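PDB 6SDU: type III effector NopAA from Sinorhizobium fredii USDA 257, which hydrolyses xyloglucan as a type III effector of glycoside hydrolase family 12, probably by cutting the beta-1,4-glucan backbone of the polymer. Local coordinates for residues F78-P83 with G210-G215; V106-W111 with L121-T126; N115-M120 with G172-S177; I138-A143 with V164-G169. One frame throughout, in Å; residues are numbered along the deposited sequence.

How the interactions relate
Interactions 1, 2 and 3 are strand pairings within one mixed sheet, and interaction 4 lays a loop across a strand of that sheet. Interaction 2, a hairpin contact whose centre lies about 3 Å from the centre of the chain, is buried and mainly apolar. It shares strand 117-125 with interaction 3, where the pairing becomes parallel and a histidine and a glutamate meet. Interaction 1 lies toward one end of its strands, partly exposed, and joins interaction 2 through strand 208-218. Interaction 4 lies farthest out, with a tyrosine, glutamates and waters, and meets interaction 3 through neighbouring strands. Interactions 2, 3 and 4 contribute Trp122, Met120 and Ile138 respectively to the glucose pocket.

Interaction 1. Residues F78-P83 with G210-G215; sequences FNIGKP and GSVQYG
Ile80 and Val212 meet through single branches, CG1 of Ile80 lying 4.0 Å from CG2 of Val212, with the two side chains crossing obliquely. Ile80 has CG1 anti to its carbonyl carbon (chi1 -50°), beside its own N. Phe78 swings CG anti to the backbone N (chi1 -171°), and its ring leads away from strand 208-218, receiving CD1 of Ile80 at its edge and meeting the ring of Tyr34. These branched and aromatic residues suit the inner face of the two-sheet beta-jelly roll of glycoside hydrolase family 12: Phe78, Ile80 and Val212 all reach strand 225-236 of the opposing sheet. Strands 72-83 and 208-218 run antiparallel. Phe78 and Val212 form a hydrogen-bonded pair, with Phe78 N 2.9 Å from Val212 O and Val212 N 2.9 Å from Phe78 O. Farther along, Ile80 N donates to Gly210 O at 2.8 Å, nearly straight at 175°. Gly81 then opens a G1 beta bulge with Lys82 opposite Val209, where its positive phi favours glycine. Gly210 and Ser211 form a classic bulge against Trp111 on the next strand.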
# COMPACT_ATOMS: atom_id res chain seq x y z
N PHE A 78 -5.52 -9.78 2.05
CA PHE A 78 -6.78 -10.34 2.52
C PHE A 78 -7.83 -10.26 1.40
O PHE A 78 -8.14 -9.18 0.90
CB PHE A 78 -7.27 -9.56 3.76
CG PHE A 78 -8.47 -10.19 4.47
CD1 PHE A 78 -9.77 -9.82 4.14
CD2 PHE A 78 -8.28 -11.11 5.50
CE1 PHE A 78 -10.87 -10.38 4.82
CE2 PHE A 78 -9.37 -11.67 6.18
CZ PHE A 78 -10.66 -11.30 5.83
N ASN A 79 -8.42 -11.41 1.06
CA ASN A 79 -9.38 -11.48 -0.03
C ASN A 79 -10.80 -11.09 0.42
O ASN A 79 -11.25 -11.48 1.50
CB ASN A 79 -9.40 -12.89 -0.61
CG ASN A 79 -9.37 -12.88 -2.11
OD1 ASN A 79 -10.37 -12.53 -2.75
ND2 ASN A 79 -8.23 -13.27 -2.69
N ILE A 80 -11.48 -10.30 -0.42
CA ILE A 80 -12.87 -9.89 -0.19
C ILE A 80 -13.83 -10.63 -1.13
O ILE A 80 -14.66 -11.43 -0.69
CB ILE A 80 -13.04 -8.36 -0.32
CG1 ILE A 80 -11.99 -7.62 0.51
CG2 ILE A 80 -14.47 -7.92 0.07
CD1 ILE A 80 -12.09 -7.85 1.99
N GLY A 81 -13.70 -10.40 -2.44
CA GLY A 81 -14.53 -11.04 -3.44
C GLY A 81 -16.02 -10.72 -3.37
O GLY A 81 -16.85 -11.62 -3.48
N LYS A 82 -16.36 -9.44 -3.22
CA LYS A 82 -17.75 -9.01 -3.09
C LYS A 82 -17.95 -7.70 -3.84
O LYS A 82 -17.04 -6.86 -3.85
CB LYS A 82 -18.13 -8.78 -1.61
CG LYS A 82 -18.16 -10.04 -0.77
CD LYS A 82 -18.34 -9.75 0.72
CE LYS A 82 -19.18 -8.51 0.96
NZ LYS A 82 -20.59 -8.85 1.34
N PRO A 83 -19.12 -7.51 -4.46
CA PRO A 83 -19.43 -6.20 -5.05
C PRO A 83 -19.51 -5.12 -3.98
O PRO A 83 -19.93 -5.36 -2.85
CB PRO A 83 -20.81 -6.41 -5.70
CG PRO A 83 -20.94 -7.87 -5.85
CD PRO A 83 -20.22 -8.46 -4.67
N GLY A 210 -11.71 -7.16 -4.82
CA GLY A 210 -10.93 -8.38 -4.87
C GLY A 210 -10.03 -8.55 -3.66
O GLY A 210 -10.26 -9.44 -2.84
N SER A 211 -8.97 -7.76 -3.58
CA SER A 211 -7.98 -7.93 -2.52
C SER A 211 -7.69 -6.63 -1.78
O SER A 211 -7.58 -5.56 -2.40
CB SER A 211 -6.68 -8.47 -3.13
OG SER A 211 -5.85 -9.01 -2.13
N VAL A 212 -7.53 -6.72 -0.47
CA VAL A 212 -7.04 -5.61 0.35
C VAL A 212 -5.62 -5.98 0.79
O VAL A 212 -5.43 -6.99 1.47
CB VAL A 212 -7.93 -5.33 1.57
CG1 VAL A 212 -7.21 -4.37 2.53
CG2 VAL A 212 -9.23 -4.73 1.15
N GLN A 213 -4.63 -5.20 0.37
CA GLN A 213 -3.23 -5.47 0.70
C GLN A 213 -2.62 -4.35 1.55
O GLN A 213 -3.08 -3.20 1.50
CB GLN A 213 -2.39 -5.67 -0.56
CG GLN A 213 -2.90 -6.77 -1.44
CD GLN A 213 -2.18 -6.87 -2.79
OE1 GLN A 213 -1.43 -5.98 -3.20
NE2 GLN A 213 -2.43 -7.97 -3.48
N TYR A 214 -1.59 -4.69 2.33
CA TYR A 214 -0.85 -3.69 3.10
C TYR A 214 0.62 -4.08 3.21
O TYR A 214 0.94 -5.22 3.55
CB TYR A 214 -1.45 -3.50 4.50
CG TYR A 214 -1.00 -2.22 5.17
CD1 TYR A 214 -1.39 -0.97 4.67
CD2 TYR A 214 -0.18 -2.25 6.30
CE1 TYR A 214 -0.98 0.22 5.30
CE2 TYR A 214 0.24 -1.07 6.93
CZ TYR A 214 -0.15 0.16 6.43
OH TYR A 214 0.27 1.33 7.05
N GLY A 215 1.51 -3.12 2.97
CA GLY A 215 2.93 -3.38 3.04
C GLY A 215 3.72 -2.13 2.77
O GLY A 215 3.24 -1.02 3.04

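Interaction 2. Residues V106-W111 with L121-T126; sequences VAYDIW and LWTNYT
Val106 pairs with Asn124, Ala107 with Trp122 and Tyr108 with Leu121 in an antiparallel hairpin whose register slips by one residue at a beta bulge. On one side of the slip, Val106 N reaches Asn124 O at 2.8 Å, and Thr123 N returns a bond to Val106 O at 3.0 Å, so Val106 is gripped by two successive residues. On the other, Tyr108 N lies 2.7 Å from Leu121 O and Leu121 N 3.1 Å from Tyr108 O. Between them Ala107 and Trp122 form a non-hydrogen-bonded pair.

Leu121 fills the apolar side. Its CB lies 3.8 Å from CB of Tyr108, and its CD1 stands obliquely to the Tyr108 ring and 4.0 Å from CD1 of Ile110. Leucine's branched end thus touches both an aromatic and an aliphatic side chain. Thr123 presents CG2 at the edge of the same ring, while its OG1, placed between the backbone N and carbonyl carbon (chi1 63°), passes 3.7 Å from CG1 of Val106 and bonds to Tyr214 OH. On the other face the small Ala107 lets the Trp122 indole come close, CB to CD1 at 3.6 Å; that indole touches the bound glucose.

Tyr108 OH bonds to Ser92, and Val106, Tyr108 and Thr123 all pack on strand 90-97 of the opposing sheet. Within its own sheet the hairpin is flanked by strand 208-218, bonded to Ala107 and Asp109, and by strand 174-180 beside strand 117-125.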
# COMPACT_ATOMS: atom_id res chain seq x y z
N VAL A 106 4.71 3.32 2.90
CA VAL A 106 3.88 2.29 3.51
C VAL A 106 2.47 2.53 2.98
O VAL A 106 1.94 3.63 3.13
CB VAL A 106 3.94 2.38 5.05
CG1 VAL A 106 3.06 1.33 5.68
CG2 VAL A 106 5.38 2.21 5.53
N ALA A 107 1.87 1.52 2.34
CA ALA A 107 0.59 1.80 1.69
C ALA A 107 -0.36 0.61 1.71
O ALA A 107 0.07 -0.55 1.64
CB ALA A 107 0.79 2.21 0.22
N TYR A 108 -1.67 0.93 1.74
CA TYR A 108 -2.72 -0.02 1.40
C TYR A 108 -2.73 -0.17 -0.11
O TYR A 108 -2.50 0.80 -0.84
CB TYR A 108 -4.10 0.49 1.84
CG TYR A 108 -4.42 0.20 3.27
CD1 TYR A 108 -4.91 -1.04 3.65
CD2 TYR A 108 -4.17 1.15 4.25
CE1 TYR A 108 -5.17 -1.33 4.98
CE2 TYR A 108 -4.44 0.88 5.59
CZ TYR A 108 -4.92 -0.37 5.94
OH TYR A 108 -5.18 -0.66 7.26
N ASP A 109 -2.93 -1.40 -0.58
CA ASP A 109 -3.02 -1.70 -2.01
C ASP A 109 -4.33 -2.46 -2.21
O ASP A 109 -4.43 -3.64 -1.85
CB ASP A 109 -1.80 -2.50 -2.48
CG ASP A 109 -1.43 -2.23 -3.95
OD1 ASP A 109 -1.66 -1.11 -4.47
OD2 ASP A 109 -0.92 -3.17 -4.59
N ILE A 110 -5.35 -1.79 -2.73
CA ILE A 110 -6.67 -2.38 -2.88
C ILE A 110 -6.95 -2.62 -4.36
O ILE A 110 -6.83 -1.69 -5.17
CB ILE A 110 -7.74 -1.49 -2.22
CG1 ILE A 110 -7.43 -1.32 -0.74
CG2 ILE A 110 -9.19 -2.09 -2.41
CD1 ILE A 110 -7.92 -0.02 -0.18
N TRP A 111 -7.32 -3.85 -4.71
CA TRP A 111 -7.55 -4.23 -6.10
C TRP A 111 -8.99 -4.66 -6.32
O TRP A 111 -9.66 -5.16 -5.42
CB TRP A 111 -6.65 -5.38 -6.50
CG TRP A 111 -5.20 -5.08 -6.48
CD1 TRP A 111 -4.33 -5.17 -5.42
CD2 TRP A 111 -4.43 -4.63 -7.59
NE1 TRP A 111 -3.05 -4.79 -5.82
CE2 TRP A 111 -3.10 -4.47 -7.15
CE3 TRP A 111 -4.75 -4.33 -8.93
CZ2 TRP A 111 -2.08 -4.04 -8.00
CZ3 TRP A 111 -3.73 -3.91 -9.78
CH2 TRP A 111 -2.41 -3.76 -9.31
N LEU A 121 -3.55 3.69 -0.61
CA LEU A 121 -3.65 4.63 0.50
C LEU A 121 -2.30 4.64 1.20
O LEU A 121 -1.92 3.65 1.82
CB LEU A 121 -4.77 4.24 1.48
CG LEU A 121 -6.09 3.70 0.90
CD1 LEU A 121 -7.01 3.17 2.02
CD2 LEU A 121 -6.80 4.77 0.08
N TRP A 122 -1.56 5.74 1.04
CA TRP A 122 -0.23 5.91 1.65
C TRP A 122 -0.37 6.47 3.07
O TRP A 122 -0.77 7.62 3.25
CB TRP A 122 0.63 6.85 0.79
CG TRP A 122 1.01 6.34 -0.61
CD1 TRP A 122 0.34 5.42 -1.37
CD2 TRP A 122 2.14 6.77 -1.39
NE1 TRP A 122 0.99 5.24 -2.58
CE2 TRP A 122 2.09 6.05 -2.62
CE3 TRP A 122 3.19 7.68 -1.17
CZ2 TRP A 122 3.06 6.22 -3.62
CZ3 TRP A 122 4.16 7.84 -2.18
CH2 TRP A 122 4.09 7.11 -3.38
N THR A 123 -0.02 5.67 4.08
CA THR A 123 -0.13 6.15 5.46
C THR A 123 1.13 6.87 5.95
O THR A 123 1.01 7.85 6.68
CB THR A 123 -0.44 4.99 6.40
OG1 THR A 123 0.63 4.03 6.39
CG2 THR A 123 -1.76 4.33 6.01
N ASN A 124 2.32 6.37 5.63
CA ASN A 124 3.58 7.01 6.02
C ASN A 124 4.56 6.78 4.88
O ASN A 124 4.55 5.71 4.26
CB ASN A 124 4.14 6.47 7.35
CG ASN A 124 5.17 7.42 8.00
OD1 ASN A 124 5.52 8.48 7.46
ND2 ASN A 124 5.67 7.02 9.16
N TYR A 125 5.33 7.80 4.54
CA TYR A 125 6.18 7.71 3.35
C TYR A 125 7.31 8.73 3.49
O TYR A 125 7.29 9.58 4.39
CB TYR A 125 5.35 7.93 2.07
CG TYR A 125 4.31 9.06 2.14
CD1 TYR A 125 3.08 8.89 2.81
CD2 TYR A 125 4.55 10.28 1.53
CE1 TYR A 125 2.15 9.91 2.88
CE2 TYR A 125 3.62 11.31 1.59
CZ TYR A 125 2.43 11.12 2.26
OH TYR A 125 1.53 12.15 2.31
N THR A 126 8.31 8.60 2.64
CA THR A 126 9.46 9.50 2.72
C THR A 126 9.33 10.74 1.85
O THR A 126 10.21 11.58 1.90
CB THR A 126 10.75 8.79 2.31
OG1 THR A 126 10.58 8.23 1.00
CG2 THR A 126 11.07 7.71 3.27

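Interaction 3. Residues N115-M120 with G172-S177; sequences NKHEIM and GHKVIS
His173 NE2 donates to Glu118 OE1 at 2.7 Å, with an N-H...O angle of 163°. The oxygen lies in the imidazole plane, whereas the nitrogen comes from the anti side of the carboxylate, 23° out of its plane. Histidine suits this place because it can bond through both nitrogens: ND1 is held by Asp171, which helps fix the ring's rotation. Strands 117-125 and 174-180 are the one parallel pair in the mixed sheet of this family 12 jelly roll. Glu118 shares a face with its partner Val175, and His173, in the loop just before strand 174-180, points toward strand 117-125. Glu118 sets CG anti to its backbone N (chi1 -171°) and stays extended, with CB in plane at the imidazole edge. Beside it Val175 points the same way, its CG2 3.5 Å from Glu118 OE1.

Four backbone bonds knit the strands, among them Glu118 N to Lys174 O at 2.8 Å and Ile176 N to Glu118 O at 2.9 Å. On the opposite face, CD2 of His117 rests 3.9 Å from CB of Lys174, whose NZ turns away to Tyr140 and Glu166. Nearby Ile119 reaches helix 191-200. Back on the face of Glu118, Met120 touches the bound glucose; its CB sits 3.9 Å from Ser177 OG.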
# COMPACT_ATOMS: atom_id res chain seq x y z
N ASN A 115 -8.52 -6.69 -11.64
CA ASN A 115 -7.21 -6.02 -11.61
C ASN A 115 -7.12 -4.90 -12.65
O ASN A 115 -6.03 -4.57 -13.11
CB ASN A 115 -6.05 -7.00 -11.78
CG ASN A 115 -6.04 -8.10 -10.73
OD1 ASN A 115 -5.96 -9.28 -11.04
ND2 ASN A 115 -6.15 -7.70 -9.47
N LYS A 116 -8.24 -4.24 -12.94
CA LYS A 116 -8.24 -3.09 -13.82
C LYS A 116 -8.25 -1.79 -13.04
O LYS A 116 -8.02 -0.73 -13.61
CB LYS A 116 -9.45 -3.14 -14.78
CG LYS A 116 -9.36 -4.32 -15.78
CD LYS A 116 -8.74 -3.89 -17.11
CE LYS A 116 -7.88 -5.00 -17.72
NZ LYS A 116 -6.43 -5.05 -17.28
N HIS A 117 -8.47 -1.87 -11.73
CA HIS A 117 -8.45 -0.70 -10.86
C HIS A 117 -7.63 -1.01 -9.62
O HIS A 117 -7.87 -2.02 -8.95
CB HIS A 117 -9.87 -0.29 -10.47
CG HIS A 117 -10.70 0.09 -11.65
ND1 HIS A 117 -11.54 -0.80 -12.28
CD2 HIS A 117 -10.79 1.25 -12.34
CE1 HIS A 117 -12.13 -0.20 -13.30
NE2 HIS A 117 -11.70 1.05 -13.36
N GLU A 118 -6.67 -0.14 -9.32
CA GLU A 118 -5.82 -0.23 -8.14
C GLU A 118 -6.01 1.04 -7.32
O GLU A 118 -5.90 2.15 -7.85
CB GLU A 118 -4.36 -0.39 -8.58
CG GLU A 118 -3.43 -0.69 -7.48
CD GLU A 118 -1.97 -0.59 -7.91
OE1 GLU A 118 -1.68 -0.38 -9.12
OE2 GLU A 118 -1.10 -0.73 -7.03
N ILE A 119 -6.34 0.89 -6.04
CA ILE A 119 -6.51 2.02 -5.12
C ILE A 119 -5.46 1.91 -4.02
O ILE A 119 -5.41 0.90 -3.30
CB ILE A 119 -7.93 2.09 -4.53
CG1 ILE A 119 -8.98 2.21 -5.66
CG2 ILE A 119 -8.03 3.26 -3.51
CD1 ILE A 119 -9.53 0.88 -6.15
N MET A 120 -4.61 2.94 -3.90
CA MET A 120 -3.53 2.98 -2.92
C MET A 120 -3.83 4.02 -1.86
O MET A 120 -4.33 5.11 -2.16
CB MET A 120 -2.18 3.32 -3.57
CG MET A 120 -1.72 2.43 -4.74
SD MET A 120 0.08 2.54 -4.97
CE MET A 120 0.61 1.53 -3.59
N GLY A 172 -1.92 -0.67 -18.60
CA GLY A 172 -3.05 0.22 -18.79
C GLY A 172 -4.09 0.24 -17.68
O GLY A 172 -5.10 0.94 -17.81
N HIS A 173 -3.84 -0.41 -16.56
CA HIS A 173 -4.82 -0.42 -15.49
C HIS A 173 -4.76 0.90 -14.70
O HIS A 173 -3.68 1.49 -14.54
CB HIS A 173 -4.63 -1.65 -14.60
CG HIS A 173 -3.66 -1.45 -13.47
ND1 HIS A 173 -2.31 -1.69 -13.60
CD2 HIS A 173 -3.85 -1.04 -12.20
CE1 HIS A 173 -1.71 -1.43 -12.44
NE2 HIS A 173 -2.62 -1.04 -11.58
N LYS A 174 -5.93 1.38 -14.28
CA LYS A 174 -6.06 2.65 -13.56
C LYS A 174 -5.51 2.57 -12.13
O LYS A 174 -5.84 1.66 -11.36
CB LYS A 174 -7.53 3.04 -13.50
CG LYS A 174 -7.78 4.41 -12.90
CD LYS A 174 -7.20 5.48 -13.81
CE LYS A 174 -8.15 5.79 -14.95
NZ LYS A 174 -7.48 6.65 -15.96
N VAL A 175 -4.75 3.59 -11.73
CA VAL A 175 -4.24 3.67 -10.35
C VAL A 175 -4.70 4.99 -9.73
O VAL A 175 -4.36 6.07 -10.22
CB VAL A 175 -2.70 3.58 -10.30
CG1 VAL A 175 -2.20 3.51 -8.84
CG2 VAL A 175 -2.21 2.41 -11.10
N ILE A 176 -5.46 4.89 -8.64
CA ILE A 176 -5.88 6.04 -7.85
C ILE A 176 -5.15 5.94 -6.52
O ILE A 176 -5.29 4.94 -5.80
CB ILE A 176 -7.41 6.06 -7.64
CG1 ILE A 176 -8.17 5.93 -8.97
CG2 ILE A 176 -7.85 7.34 -6.94
CD1 ILE A 176 -8.07 7.16 -9.83
N SER A 177 -4.36 6.96 -6.18
CA SER A 177 -3.55 6.97 -4.96
C SER A 177 -3.96 8.09 -4.03
O SER A 177 -4.06 9.25 -4.45
CB SER A 177 -2.07 7.12 -5.29
OG SER A 177 -1.66 6.15 -6.22

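Interaction 4. Residues I138-A143 with V164-G169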
# COMPACT_ATOMS: atom_id res chain seq x y z
N ILE A 138 2.00 7.34 -8.52
CA ILE A 138 1.76 7.14 -9.95
C ILE A 138 0.85 8.25 -10.44
O ILE A 138 -0.14 8.59 -9.78
CB ILE A 138 1.12 5.77 -10.18
CG1 ILE A 138 2.14 4.64 -10.04
CG2 ILE A 138 0.43 5.72 -11.54
CD1 ILE A 138 1.46 3.30 -9.86
N SER A 139 1.24 8.88 -11.54
CA SER A 139 0.53 10.06 -12.02
C SER A 139 0.75 10.23 -13.52
O SER A 139 1.85 9.98 -14.03
CB SER A 139 0.98 11.32 -11.25
OG SER A 139 0.27 12.46 -11.70
N TYR A 140 -0.30 10.72 -14.20
CA TYR A 140 -0.18 11.10 -15.61
C TYR A 140 0.67 12.34 -15.79
O TYR A 140 1.42 12.46 -16.76
CB TYR A 140 -1.55 11.39 -16.22
CG TYR A 140 -2.41 10.19 -16.50
CD1 TYR A 140 -1.96 9.18 -17.33
CD2 TYR A 140 -3.69 10.11 -15.99
CE1 TYR A 140 -2.75 8.07 -17.58
CE2 TYR A 140 -4.50 9.02 -16.25
CZ TYR A 140 -4.03 8.00 -17.05
OH TYR A 140 -4.82 6.89 -17.30
N HIS A 141 0.51 13.31 -14.87
CA HIS A 141 1.05 14.66 -15.00
C HIS A 141 1.96 15.04 -13.84
O HIS A 141 1.68 14.69 -12.69
CB HIS A 141 -0.10 15.65 -15.12
CG HIS A 141 -1.03 15.33 -16.23
ND1 HIS A 141 -0.63 15.36 -17.55
CD2 HIS A 141 -2.33 14.95 -16.23
CE1 HIS A 141 -1.65 15.01 -18.32
NE2 HIS A 141 -2.69 14.76 -17.55
N TYR A 142 3.02 15.80 -14.17
CA TYR A 142 4.00 16.28 -13.22
C TYR A 142 4.21 17.78 -13.41
O TYR A 142 4.05 18.31 -14.51
CB TYR A 142 5.36 15.57 -13.37
CG TYR A 142 5.23 14.08 -13.19
CD1 TYR A 142 5.32 13.50 -11.93
CD2 TYR A 142 5.00 13.25 -14.28
CE1 TYR A 142 5.20 12.13 -11.76
CE2 TYR A 142 4.86 11.87 -14.12
CZ TYR A 142 4.97 11.31 -12.87
OH TYR A 142 4.83 9.94 -12.72
N ALA A 143 4.60 18.44 -12.31
CA ALA A 143 4.92 19.86 -12.33
C ALA A 143 6.35 20.05 -12.82
O ALA A 143 7.12 19.09 -12.90
CB ALA A 143 4.76 20.46 -10.93
N VAL A 164 -5.32 13.27 -3.60
CA VAL A 164 -5.67 12.22 -4.55
C VAL A 164 -4.90 12.41 -5.85
O VAL A 164 -4.83 13.52 -6.40
CB VAL A 164 -7.18 12.20 -4.80
CG1 VAL A 164 -7.58 11.03 -5.73
CG2 VAL A 164 -7.89 12.07 -3.47
N PHE A 165 -4.33 11.30 -6.36
CA PHE A 165 -3.54 11.30 -7.58
C PHE A 165 -4.08 10.25 -8.54
O PHE A 165 -4.64 9.23 -8.12
CB PHE A 165 -2.08 11.01 -7.27
CG PHE A 165 -1.45 12.02 -6.40
CD1 PHE A 165 -1.61 11.96 -5.03
CD2 PHE A 165 -0.69 13.05 -6.95
CE1 PHE A 165 -1.02 12.92 -4.21
CE2 PHE A 165 -0.09 14.01 -6.15
CZ PHE A 165 -0.25 13.95 -4.77
N GLU A 166 -3.91 10.51 -9.85
CA GLU A 166 -4.41 9.62 -10.88
C GLU A 166 -3.35 9.28 -11.91
O GLU A 166 -2.69 10.18 -12.45
CB GLU A 166 -5.62 10.21 -11.60
CG GLU A 166 -6.23 9.26 -12.64
CD GLU A 166 -7.26 9.93 -13.56
OE1 GLU A 166 -7.81 9.23 -14.43
OE2 GLU A 166 -7.50 11.15 -13.41
N GLY A 167 -3.23 8.00 -12.23
CA GLY A 167 -2.26 7.52 -13.18
C GLY A 167 -2.67 6.17 -13.75
O GLY A 167 -3.78 5.69 -13.52
N GLU A 168 -1.77 5.62 -14.55
CA GLU A 168 -1.94 4.35 -15.23
C GLU A 168 -0.72 3.45 -14.99
O GLU A 168 0.40 3.93 -15.05
CB GLU A 168 -2.08 4.59 -16.74
CG GLU A 168 -2.62 3.44 -17.48
CD GLU A 168 -3.16 3.88 -18.82
OE1 GLU A 168 -4.00 4.82 -18.83
OE2 GLU A 168 -2.74 3.28 -19.84
N GLY A 169 -0.95 2.15 -14.82
CA GLY A 169 0.14 1.20 -14.75
C GLY A 169 0.59 0.75 -16.15
O GLY A 169 -0.05 1.06 -17.16
O HOH W 1 0.68 7.18 -15.20
O HOH W 2 -2.06 12.76 -10.08
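Tyr140 N donates to Glu166 O at 3.0 Å, on a carbonyl lone pair, where the loop 138-143 crosses strand 160-168 with end-to-end directions 80° apart. Tyr140 holds CG beside its backbone N, and its ring covers Gly167, whose CA stands 4.0 Å from the ring centroid, 10° off the normal: a CH-pi contact. Ile138 presses in too, CG2 to Gly167 CA 3.6 Å; with no side chain, Gly167 lets both the ring and this methyl come close to its CA. A loop laid across a strand near one side of the mixed sheet in this way probably helps wall the sugar cleft of the family 12 beta-jelly roll, since Ile138 itself touches the bound glucose.

Tyrosine suits this exposed position because its ring can cover backbone while its OH reaches a charge. That hydroxyl donates to Glu168 OE1 at 2.7 Å, on the anti lone pair, with the carboxylate turned 84° to the ring, and is also bonded to Lys174 NZ. Lys174 forms a salt bridge with Glu166 OE1, which lies at the ring edge, 3.8 Å from Tyr140 CE2. Ser139 OG donates to His141 O at 2.8 Å and accepts from water 2, which in turn takes the N-H of Glu166 at 2.9 Å.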